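Local atomic coordinates of nitroreductase (Desulfitobacterium hafniense, PDB entry 3PXV), a protein that binds flavin mononucleotide and probably works as an FMN-dependent oxidoreductase of the nitroreductase family. Residues R17-E22 with Y91-M96; Q30-A35 with Q118-A123; I51-K56 with M96-I101; I132-T137 with S165-H170. One frame throughout, in Å; residues are numbered along the deposited sequence. Where two conformers were deposited one is given.

The four contacts trace the nitroreductase fold from its flavin pocket to its subunit interface. Interactions 3 and 4 belong to one antiparallel sheet, with strand order 50-53, 95-101, 161-169, 130-133. Their centres lie about 9 Å apart, and I97 and V166 pair between them. Interaction 1, about 9 Å from interaction 4 between centres, lies on the approach to strand 95-101 and, like interaction 4, touches FMN. Interaction 2 packs helices 26-36 and 106-126 against the sheet, its centre about 17 Å from that of interaction 1. Along the chain, interactions 1 and 2 interleave, interaction 3 nests inside interaction 2, and interaction 4 follows. Cofactor pocket and dimer contacts thus share one sheet.

Interaction 1: residues R17-E22 with Y91-M96; sequences RDFKNE and YGAPCM. With FMN (flavin mononucleotide), chain F.
R17 and Y91 meet beside the flavin, forming part of the FMN pocket of the nitroreductase fold. Among the nonpolar contacts, the aliphatic part of R17 lies over one face of the Y91 ring in a CH-pi contact, with R17 CB 3.7 Å from the ring centroid. R17 CG stands anti to the carbonyl carbon (chi1 -68°); from there the chain runs extended to NE, alongside the tyrosine, and the guanidinium is turned 76° to the ring. A second CH-pi contact sets A93 CB over one face of the F19 ring, 4.1 Å from its centroid. Farther on, P94 CB rests 3.5 Å from N21 O.

The polar contacts begin at the flavin: R17 NE reaches FMN O2 at 2.7 Å, R17 NH2 reaches FMN N1 at 3.1 Å, and Y91 OH also donates to O2. These donors would probably favour negative charge at that end of the reduced flavin. An alanine at Y91 removes the ring and hydroxyl, which would probably leave the R17 chain freer to swing and O2 with one donor fewer. A nearly linear backbone bond ties the loop to the approach to strand 95-101, F19 N lying 3.0 Å from Y91 O.

Interaction 2: residues Q30-A35 with Q118-A123; sequences QAIAEA and QTIALA
T119 OG1 is gripped from two sides of the subunit boundary while the methyl of the same residue packs on A35. The hydroxyl hydrogen-bonds to I115 O one turn earlier in its own helix and to Q118 NE2 of the second subunit. The setting is a helix pair of the nitroreductase fold: segments 30-35 and 118-123, lying on helices 26-36 and 106-126, run roughly antiparallel, at 146°. With OG1 placed anti to the carbonyl carbon (chi1 -56°), CG2 stands anti to the backbone N, and this branch is the one that rests 3.3 Å from A35 O.

The rest of the contact is apolar, and at its closest point it is made by alanines. A35 and A123 both point their methyls at the opposite helix, and the CB atoms meet at 3.6 Å. A bulky side chain is absent from both positions, which is consistent with axes only 8.6 Å apart at closest approach. The backbones come nearest between I32 and A123, whose CA atoms are 5.6 Å apart, and A123 CB lies 4.4 Å from I32 CA.

Around this alanine pair the packing spreads in two directions. I32 and I120 both lean on I97 of strand 95-101, seating the helices on the sheet. In the other direction T119 packs on I10 and A123 on L7, both of the second subunit. Between the two isoleucines the side chains cross at about a right angle, and the branch methyls do the touching, I32 CG2 lying 3.7 Å from I120 CG2.

Interaction 3: residues I51-K56 with M96-I101; sequences IVVKNK and MIVVPI
V52 has CG1 anti to the backbone N (chi1 175°), which leaves CG2 anti to the carbonyl carbon, and I97 turns CG1 to the same position (chi1 -72°); these are the branches that meet. The two side chains cross obliquely, with V52 CG2 3.9 Å from I97 CG1. V53 and V98 repeat the pattern on the other face, where both CG2 branches stand anti to the carbonyl carbon and meet diagonally at 3.9 Å. M96, a selenomethionine in this crystal, places CG between the backbone N and the carbonyl carbon, 4.2 Å from V53 CB, and then runs extended.

These positions follow from an antiparallel register in which V52 and I97 form a non-hydrogen-bonded pair between two hydrogen-bonded ones. In the first, I51 N binds V98 O at 3.2 Å and V98 N binds I51 O at 2.9 Å. In the second, V53 N reaches M96 O at 2.7 Å, while M96 N returns to V53 O at 3.0 Å. Beyond the I51-V98 pair, I51 CD1 touches the ring of P100, with CD at 4.0 Å.

The two faces have different covers. V52 packs on L29 and A33 of helix 26-36, and I97 on I32 and I120, whereas I51, V98 and P100 all border F156. On its other edge, strand 50-53 pairs in parallel with a strand of the second subunit. An antiparallel core strand pair whose outer edge is extended by the partner chain is characteristic of the intertwined dimers of the nitroreductase family.

Interaction 4: residues I132-T137 with S165-H170; sequences IMCGYT and SVLLGH. With FMN (flavin mononucleotide), chain F.
I132 and M133, paired with L167 and V166 on the neighbouring strand, lie on the same side of the flavin. I132 CD1 comes within 3.5 Å of FMN N1. M133 O approaches FMN C4A to 3.1 Å, and its CB also touches the ring system, near C8. At the pyrimidine end G135 N and Y136 N each make a weak hydrogen bond to FMN O4, at 3.2 and 3.3 Å.

The second shell is strand 161-169. I132 CG1 stands anti to the backbone N (chi1 -171°), which leaves CG2 to press on L167 CD1 at 3.4 Å, tighter than usual for two carbons. An alanine at I132 would probably open a gap between L167 and the flavin near N1 that both branches now fill. Behind them, antiparallel backbone bonds join I132 to L167 in both directions, and C134 N binds S165 O.

Farther out, S165 OG donates to C134 O, modelled very short at 2.5 Å, and hydrogen-bonds to T137 OG1 at 2.7 Å. The C134-S165 backbone bond and the S165-T137 hydroxyl contact are consistent with a fixed turn carrying G135 and Y136. Their two N-H groups at O4 would be likely to draw electron density toward that oxygen and so polarise the flavin.

Interaction 1: residues R17-E22 with Y91-M96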
# COMPACT_ATOMS: atom_id res chain seq x y z
N ARG B 17 17.60 -8.16 4.86
CA ARG B 17 18.47 -7.25 5.59
C ARG B 17 19.98 -7.56 5.45
O ARG B 17 20.77 -7.36 6.36
CB ARG B 17 18.07 -7.21 7.06
CG ARG B 17 16.73 -6.56 7.26
CD ARG B 17 16.44 -6.32 8.73
NE ARG B 17 15.13 -5.71 8.86
CZ ARG B 17 14.00 -6.38 9.08
NH1 ARG B 17 14.02 -7.71 9.26
NH2 ARG B 17 12.85 -5.72 9.16
N ASP B 18 20.37 -8.03 4.27
CA ASP B 18 21.75 -8.38 4.02
C ASP B 18 21.85 -8.61 2.52
O ASP B 18 21.50 -9.68 2.00
CB ASP B 18 22.10 -9.65 4.80
CG ASP B 18 23.53 -10.09 4.61
OD1 ASP B 18 24.33 -9.30 4.09
OD2 ASP B 18 23.85 -11.22 5.01
N PHE B 19 22.29 -7.57 1.82
CA PHE B 19 22.41 -7.59 0.36
C PHE B 19 23.84 -7.73 -0.15
O PHE B 19 24.77 -7.25 0.47
CB PHE B 19 21.86 -6.28 -0.21
CG PHE B 19 20.38 -6.06 0.02
CD1 PHE B 19 19.92 -5.42 1.15
CD2 PHE B 19 19.46 -6.41 -0.96
CE1 PHE B 19 18.56 -5.17 1.33
CE2 PHE B 19 18.10 -6.18 -0.77
CZ PHE B 19 17.66 -5.55 0.35
N LYS B 20 23.99 -8.38 -1.30
CA LYS B 20 25.25 -8.48 -2.01
C LYS B 20 25.42 -7.12 -2.69
O LYS B 20 24.45 -6.35 -2.80
CB LYS B 20 25.20 -9.62 -3.05
CG LYS B 20 25.01 -11.03 -2.43
CD LYS B 20 24.59 -12.13 -3.44
CE LYS B 20 25.74 -12.92 -4.00
NZ LYS B 20 26.41 -13.79 -2.96
N ASN B 21 26.63 -6.80 -3.14
CA ASN B 21 26.86 -5.50 -3.78
C ASN B 21 26.44 -5.45 -5.27
O ASN B 21 26.39 -4.38 -5.87
CB ASN B 21 28.31 -4.99 -3.57
CG ASN B 21 29.37 -5.86 -4.23
OD1 ASN B 21 29.08 -6.95 -4.72
ND2 ASN B 21 30.61 -5.38 -4.24
N GLU B 22 26.08 -6.61 -5.82
CA GLU B 22 25.67 -6.72 -7.22
C GLU B 22 24.41 -5.93 -7.55
O GLU B 22 23.35 -6.13 -6.94
CB GLU B 22 25.45 -8.19 -7.58
CG GLU B 22 25.21 -8.45 -9.08
CD GLU B 22 24.92 -9.91 -9.38
OE1 GLU B 22 24.44 -10.64 -8.47
OE2 GLU B 22 25.17 -10.33 -10.53
N TYR B 91 21.50 -1.94 4.76
CA TYR B 91 21.98 -3.31 4.71
C TYR B 91 22.84 -3.67 3.48
O TYR B 91 22.81 -4.80 2.98
CB TYR B 91 20.77 -4.25 4.82
CG TYR B 91 19.85 -3.91 5.99
CD1 TYR B 91 20.22 -4.19 7.31
CD2 TYR B 91 18.61 -3.32 5.76
CE1 TYR B 91 19.36 -3.88 8.37
CE2 TYR B 91 17.76 -2.99 6.82
CZ TYR B 91 18.14 -3.27 8.12
OH TYR B 91 17.28 -2.95 9.14
N GLY B 92 23.65 -2.72 3.04
CA GLY B 92 24.56 -2.93 1.90
C GLY B 92 23.88 -2.96 0.54
O GLY B 92 24.48 -3.43 -0.43
N ALA B 93 22.63 -2.49 0.47
CA ALA B 93 21.87 -2.48 -0.77
C ALA B 93 22.53 -1.53 -1.73
O ALA B 93 22.89 -0.43 -1.33
CB ALA B 93 20.42 -2.06 -0.55
N PRO B 94 22.68 -1.94 -2.99
CA PRO B 94 23.33 -1.12 -3.99
C PRO B 94 22.39 -0.15 -4.71
O PRO B 94 22.86 0.64 -5.53
CB PRO B 94 23.90 -2.16 -4.95
CG PRO B 94 22.86 -3.24 -4.92
CD PRO B 94 22.36 -3.28 -3.52
N CYS B 95 21.09 -0.22 -4.45
CA CYS B 95 20.13 0.70 -5.05
C CYS B 95 18.82 0.67 -4.31
O CYS B 95 18.54 -0.24 -3.55
CB CYS B 95 19.87 0.38 -6.52
SG CYS B 95 18.88 -1.07 -6.74
N MSE B 96 18.00 1.68 -4.56
CA MSE B 96 16.71 1.77 -3.90
C MSE B 96 15.80 2.66 -4.71
O MSE B 96 16.23 3.45 -5.52
CB MSE B 96 16.85 2.37 -2.47
CG MSE B 96 17.33 3.82 -2.40
SE MSE B 96 17.42 4.46 -0.60
CE MSE B 96 18.23 6.19 -0.95
N1 FMN F . 12.59 -2.82 8.22
C2 FMN F . 13.85 -2.30 8.49
O2 FMN F . 14.80 -3.02 8.78
N3 FMN F . 14.03 -0.95 8.44
C4 FMN F . 13.01 -0.09 8.13
O4 FMN F . 13.25 1.11 8.11
C4A FMN F . 11.74 -0.61 7.86
N5 FMN F . 10.69 0.19 7.55
C5A FMN F . 9.53 -0.34 7.03
C6 FMN F . 8.58 0.51 6.47
C7 FMN F . 7.40 -0.00 5.93
C7M FMN F . 6.42 0.94 5.35
C8 FMN F . 7.18 -1.37 5.97
C8M FMN F . 5.94 -1.98 5.41
C9 FMN F . 8.14 -2.23 6.52
C9A FMN F . 9.33 -1.71 7.06
N10 FMN F . 10.30 -2.52 7.63
C10 FMN F . 11.54 -1.99 7.91
C1' FMN F . 10.22 -4.00 7.38
C2' FMN F . 9.33 -4.65 8.42
O2' FMN F . 10.08 -4.79 9.61
C3' FMN F . 8.83 -5.99 7.90
O3' FMN F . 8.04 -5.82 6.74
C4' FMN F . 7.99 -6.69 8.95
O4' FMN F . 8.83 -6.95 10.03
C5' FMN F . 7.37 -7.99 8.44
O5' FMN F . 8.38 -8.87 7.99
P FMN F . 8.46 -9.33 6.46
O1P FMN F . 9.73 -10.09 6.30
O2P FMN F . 8.47 -8.14 5.48
O3P FMN F . 7.27 -10.21 6.27

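Interaction 2: residues Q30-A35 with Q118-A123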
# COMPACT_ATOMS: atom_id res chain seq x y z
N GLN B 30 13.79 -1.29 -14.53
CA GLN B 30 12.75 -0.68 -15.35
C GLN B 30 11.41 -1.40 -15.19
O GLN B 30 10.39 -0.75 -15.06
CB GLN B 30 13.18 -0.64 -16.83
CG GLN B 30 12.20 0.04 -17.77
CD GLN B 30 11.86 1.48 -17.37
OE1 GLN B 30 12.67 2.18 -16.73
NE2 GLN B 30 10.66 1.93 -17.76
N ALA B 31 11.43 -2.74 -15.21
CA ALA B 31 10.21 -3.54 -15.04
C ALA B 31 9.55 -3.22 -13.71
O ALA B 31 8.33 -3.11 -13.64
CB ALA B 31 10.51 -5.03 -15.12
N ILE B 32 10.38 -3.07 -12.68
CA ILE B 32 9.92 -2.75 -11.34
C ILE B 32 9.34 -1.32 -11.25
O ILE B 32 8.30 -1.10 -10.62
CB ILE B 32 11.06 -2.89 -10.33
CG1 ILE B 32 11.48 -4.36 -10.21
CG2 ILE B 32 10.66 -2.28 -8.97
CD1 ILE B 32 12.82 -4.57 -9.45
N ALA B 33 9.99 -0.35 -11.88
CA ALA B 33 9.46 1.01 -11.81
C ALA B 33 8.20 1.15 -12.69
O ALA B 33 7.34 1.95 -12.39
CB ALA B 33 10.51 2.04 -12.19
N GLU B 34 8.09 0.35 -13.75
CA GLU B 34 6.91 0.39 -14.62
C GLU B 34 5.76 -0.18 -13.82
O GLU B 34 4.65 0.29 -13.90
CB GLU B 34 7.12 -0.40 -15.92
CG GLU B 34 5.85 -0.77 -16.77
CD GLU B 34 5.11 0.41 -17.42
OE1 GLU B 34 5.60 1.55 -17.41
OE2 GLU B 34 4.02 0.18 -17.98
N ALA B 35 6.04 -1.19 -13.01
CA ALA B 35 5.02 -1.82 -12.18
C ALA B 35 4.53 -0.81 -11.14
O ALA B 35 3.33 -0.68 -10.90
CB ALA B 35 5.57 -3.08 -11.52
N GLN B 118 4.24 -1.45 -1.98
CA GLN B 118 3.93 -2.90 -2.03
C GLN B 118 3.98 -3.37 -3.48
O GLN B 118 4.49 -4.44 -3.76
CB GLN B 118 2.57 -3.22 -1.37
CG GLN B 118 2.14 -4.67 -1.42
CD GLN B 118 3.04 -5.64 -0.67
OE1 GLN B 118 4.16 -5.32 -0.33
NE2 GLN B 118 2.56 -6.86 -0.43
N THR B 119 3.50 -2.56 -4.41
CA THR B 119 3.57 -2.96 -5.82
C THR B 119 5.03 -3.16 -6.24
O THR B 119 5.37 -4.14 -6.92
CB THR B 119 2.92 -1.94 -6.70
OG1 THR B 119 1.57 -1.75 -6.26
CG2 THR B 119 2.94 -2.40 -8.16
N ILE B 120 5.91 -2.27 -5.79
CA ILE B 120 7.34 -2.42 -6.03
C ILE B 120 7.85 -3.74 -5.43
O ILE B 120 8.49 -4.55 -6.12
CB ILE B 120 8.18 -1.26 -5.41
CG1 ILE B 120 7.85 0.06 -6.11
CG2 ILE B 120 9.67 -1.61 -5.49
CD1 ILE B 120 8.57 1.28 -5.58
N ALA B 121 7.55 -3.96 -4.15
CA ALA B 121 8.09 -5.13 -3.45
C ALA B 121 7.64 -6.42 -4.12
O ALA B 121 8.45 -7.33 -4.31
CB ALA B 121 7.72 -5.11 -1.94
N LEU B 122 6.36 -6.49 -4.48
CA LEU B 122 5.86 -7.70 -5.14
C LEU B 122 6.48 -7.86 -6.52
O LEU B 122 6.88 -8.97 -6.91
CB LEU B 122 4.31 -7.73 -5.18
CG LEU B 122 3.65 -7.81 -3.81
CD1 LEU B 122 2.15 -7.91 -3.94
CD2 LEU B 122 4.16 -8.98 -2.97
N ALA B 123 6.58 -6.76 -7.27
CA ALA B 123 7.21 -6.85 -8.60
C ALA B 123 8.67 -7.32 -8.48
O ALA B 123 9.12 -8.18 -9.22
CB ALA B 123 7.11 -5.52 -9.36

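Interaction 3: residues I51-K56 with M96-I101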
# COMPACT_ATOMS: atom_id res chain seq x y z
N ILE B 51 11.65 7.35 -8.00
CA ILE B 51 13.04 7.71 -8.21
C ILE B 51 13.92 6.49 -7.97
O ILE B 51 14.09 6.06 -6.83
CB ILE B 51 13.44 8.88 -7.27
CG1 ILE B 51 12.51 10.07 -7.48
CG2 ILE B 51 14.89 9.32 -7.51
CD1 ILE B 51 12.72 11.17 -6.52
N VAL B 52 14.47 5.93 -9.05
CA VAL B 52 15.34 4.74 -8.96
C VAL B 52 16.75 5.22 -8.72
O VAL B 52 17.40 5.73 -9.63
CB VAL B 52 15.32 3.87 -10.27
CG1 VAL B 52 16.33 2.74 -10.17
CG2 VAL B 52 13.93 3.29 -10.54
N VAL B 53 17.23 5.05 -7.49
CA VAL B 53 18.53 5.54 -7.10
C VAL B 53 19.58 4.44 -7.17
O VAL B 53 19.40 3.40 -6.58
CB VAL B 53 18.50 6.12 -5.67
CG1 VAL B 53 19.85 6.75 -5.33
CG2 VAL B 53 17.41 7.15 -5.55
N LYS B 54 20.65 4.69 -7.91
CA LYS B 54 21.78 3.76 -8.06
C LYS B 54 23.12 4.36 -7.65
O LYS B 54 24.12 3.66 -7.63
CB LYS B 54 21.91 3.30 -9.53
CG LYS B 54 20.62 2.76 -10.13
CD LYS B 54 20.87 1.93 -11.39
CE LYS B 54 21.63 2.63 -12.45
NZ LYS B 54 21.88 1.74 -13.60
N ASN B 55 23.14 5.65 -7.33
CA ASN B 55 24.36 6.35 -7.00
C ASN B 55 24.83 5.97 -5.60
O ASN B 55 24.15 6.28 -4.61
CB ASN B 55 24.11 7.84 -7.13
CG ASN B 55 25.38 8.67 -7.03
OD1 ASN B 55 25.85 8.99 -5.94
ND2 ASN B 55 25.90 9.07 -8.19
N LYS B 56 25.99 5.32 -5.51
CA LYS B 56 26.52 4.83 -4.23
C LYS B 56 26.83 5.97 -3.25
O LYS B 56 26.48 5.91 -2.07
CB LYS B 56 27.76 3.98 -4.46
CG LYS B 56 28.21 3.18 -3.23
CD LYS B 56 29.50 2.35 -3.50
CE LYS B 56 29.78 1.34 -2.36
NZ LYS B 56 31.05 0.55 -2.52
N MSE B 96 18.00 1.68 -4.56
CA MSE B 96 16.71 1.77 -3.90
C MSE B 96 15.80 2.66 -4.71
O MSE B 96 16.23 3.45 -5.52
CB MSE B 96 16.85 2.37 -2.47
CG MSE B 96 17.33 3.82 -2.40
SE MSE B 96 17.42 4.46 -0.60
CE MSE B 96 18.23 6.19 -0.95
N ILE B 97 14.51 2.49 -4.48
CA ILE B 97 13.54 3.35 -5.09
C ILE B 97 13.01 4.20 -3.97
O ILE B 97 12.55 3.67 -2.95
CB ILE B 97 12.43 2.58 -5.74
CG1 ILE B 97 12.98 1.91 -7.00
CG2 ILE B 97 11.28 3.52 -6.05
CD1 ILE B 97 11.99 1.03 -7.74
N VAL B 98 13.15 5.51 -4.12
CA VAL B 98 12.66 6.50 -3.16
C VAL B 98 11.34 7.03 -3.68
O VAL B 98 11.26 7.40 -4.84
CB VAL B 98 13.67 7.66 -2.99
CG1 VAL B 98 13.12 8.72 -2.03
CG2 VAL B 98 15.03 7.07 -2.48
N VAL B 99 10.30 7.03 -2.83
CA VAL B 99 8.97 7.51 -3.19
C VAL B 99 8.60 8.75 -2.40
O VAL B 99 8.15 8.68 -1.27
CB VAL B 99 7.88 6.43 -2.99
CG1 VAL B 99 6.55 6.94 -3.54
CG2 VAL B 99 8.24 5.18 -3.70
N PRO B 100 8.86 9.93 -2.98
CA PRO B 100 8.45 11.14 -2.30
C PRO B 100 6.95 11.37 -2.50
O PRO B 100 6.35 10.84 -3.43
CB PRO B 100 9.26 12.22 -3.03
CG PRO B 100 9.36 11.70 -4.40
CD PRO B 100 9.61 10.23 -4.21
N ILE B 101 6.35 12.18 -1.65
CA ILE B 101 4.92 12.39 -1.74
C ILE B 101 4.56 13.85 -1.48
O ILE B 101 5.35 14.60 -0.90
CB ILE B 101 4.12 11.46 -0.76
CG1 ILE B 101 4.47 11.72 0.70
CG2 ILE B 101 4.35 9.98 -1.04
CD1 ILE B 101 3.45 11.07 1.63

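Interaction 4: residues I132-T137 with S165-H170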
# COMPACT_ATOMS: atom_id res chain seq x y z
N ILE B 132 13.30 -4.63 0.60
CA ILE B 132 12.80 -4.29 1.91
C ILE B 132 12.30 -2.84 1.90
O ILE B 132 12.98 -1.97 1.34
CB ILE B 132 13.87 -4.44 3.02
CG1 ILE B 132 13.21 -4.28 4.39
CG2 ILE B 132 15.01 -3.38 2.89
CD1 ILE B 132 14.17 -4.45 5.57
N MSE B 133 11.12 -2.61 2.51
CA MSE B 133 10.59 -1.25 2.72
C MSE B 133 11.47 -0.60 3.79
O MSE B 133 11.77 -1.19 4.82
CB MSE B 133 9.13 -1.26 3.19
CG MSE B 133 8.08 -0.88 2.12
SE MSE B 133 7.81 -2.18 0.79
CE MSE B 133 6.22 -2.94 1.47
N CYS B 134 11.90 0.63 3.56
CA CYS B 134 12.78 1.24 4.52
C CYS B 134 12.34 2.63 4.76
O CYS B 134 12.54 3.50 3.94
CB CYS B 134 14.20 1.18 4.01
SG CYS B 134 15.37 1.90 5.08
N GLY B 135 11.72 2.85 5.91
CA GLY B 135 11.28 4.18 6.31
C GLY B 135 12.43 4.99 6.84
O GLY B 135 12.33 6.23 6.95
N TYR B 136 13.53 4.30 7.18
CA TYR B 136 14.72 4.94 7.75
C TYR B 136 15.46 5.84 6.76
O TYR B 136 16.17 6.75 7.17
CB TYR B 136 15.67 3.94 8.44
CG TYR B 136 15.32 3.55 9.87
CD1 TYR B 136 14.74 4.46 10.76
CD2 TYR B 136 15.66 2.30 10.36
CE1 TYR B 136 14.46 4.10 12.07
CE2 TYR B 136 15.40 1.94 11.66
CZ TYR B 136 14.81 2.84 12.52
OH TYR B 136 14.56 2.45 13.81
N THR B 137 15.28 5.61 5.46
CA THR B 137 15.87 6.51 4.47
C THR B 137 15.39 7.93 4.80
O THR B 137 16.10 8.90 4.53
CB THR B 137 15.38 6.21 3.03
OG1 THR B 137 15.54 4.82 2.75
CG2 THR B 137 16.14 7.05 2.00
N SER B 165 10.56 4.13 1.03
CA SER B 165 11.55 3.69 0.06
C SER B 165 11.57 2.21 0.04
O SER B 165 11.14 1.61 0.99
CB SER B 165 12.95 4.20 0.44
OG SER B 165 13.41 3.61 1.65
N VAL B 166 12.05 1.62 -1.03
CA VAL B 166 12.19 0.17 -1.11
C VAL B 166 13.59 -0.11 -1.55
O VAL B 166 13.96 0.31 -2.63
CB VAL B 166 11.25 -0.48 -2.11
CG1 VAL B 166 11.43 -2.00 -2.03
CG2 VAL B 166 9.79 -0.07 -1.84
N LEU B 167 14.36 -0.84 -0.75
CA LEU B 167 15.74 -1.17 -1.10
C LEU B 167 15.70 -2.40 -2.00
O LEU B 167 14.83 -3.27 -1.81
CB LEU B 167 16.60 -1.42 0.13
CG LEU B 167 16.49 -0.40 1.27
CD1 LEU B 167 17.27 -0.90 2.47
CD2 LEU B 167 16.99 0.99 0.80
N LEU B 168 16.64 -2.48 -2.95
CA LEU B 168 16.65 -3.56 -3.91
C LEU B 168 18.05 -4.13 -4.14
O LEU B 168 19.03 -3.40 -4.16
CB LEU B 168 16.11 -3.07 -5.25
CG LEU B 168 14.72 -2.41 -5.32
CD1 LEU B 168 14.47 -1.88 -6.70
CD2 LEU B 168 13.59 -3.34 -4.87
N GLY B 169 18.12 -5.44 -4.34
CA GLY B 169 19.37 -6.11 -4.66
C GLY B 169 19.21 -7.61 -4.65
O GLY B 169 18.11 -8.11 -4.82
N HIS B 170 20.31 -8.32 -4.50
CA HIS B 170 20.31 -9.77 -4.37
C HIS B 170 20.62 -10.12 -2.92
O HIS B 170 21.51 -9.51 -2.32
CB HIS B 170 21.32 -10.41 -5.31
CG HIS B 170 20.93 -10.32 -6.75
ND1 HIS B 170 19.99 -11.15 -7.31
CD2 HIS B 170 21.33 -9.47 -7.72
CE1 HIS B 170 19.83 -10.83 -8.58
NE2 HIS B 170 20.63 -9.80 -8.86
N1 FMN F . 12.59 -2.82 8.22
C2 FMN F . 13.85 -2.30 8.49
O2 FMN F . 14.80 -3.02 8.78
N3 FMN F . 14.03 -0.95 8.44
C4 FMN F . 13.01 -0.09 8.13
O4 FMN F . 13.25 1.11 8.11
C4A FMN F . 11.74 -0.61 7.86
N5 FMN F . 10.69 0.19 7.55
C5A FMN F . 9.53 -0.34 7.03
C6 FMN F . 8.58 0.51 6.47
C7 FMN F . 7.40 -0.00 5.93
C7M FMN F . 6.42 0.94 5.35
C8 FMN F . 7.18 -1.37 5.97
C8M FMN F . 5.94 -1.98 5.41
C9 FMN F . 8.14 -2.23 6.52
C9A FMN F . 9.33 -1.71 7.06
N10 FMN F . 10.30 -2.52 7.63
C10 FMN F . 11.54 -1.99 7.91
C1' FMN F . 10.22 -4.00 7.38
C2' FMN F . 9.33 -4.65 8.42
O2' FMN F . 10.08 -4.79 9.61
C3' FMN F . 8.83 -5.99 7.90
O3' FMN F . 8.04 -5.82 6.74
C4' FMN F . 7.99 -6.69 8.95
O4' FMN F . 8.83 -6.95 10.03
C5' FMN F . 7.37 -7.99 8.44
O5' FMN F . 8.38 -8.87 7.99
P FMN F . 8.46 -9.33 6.46
O1P FMN F . 9.73 -10.09 6.30
O2P FMN F . 8.47 -8.14 5.48
O3P FMN F . 7.27 -10.21 6.27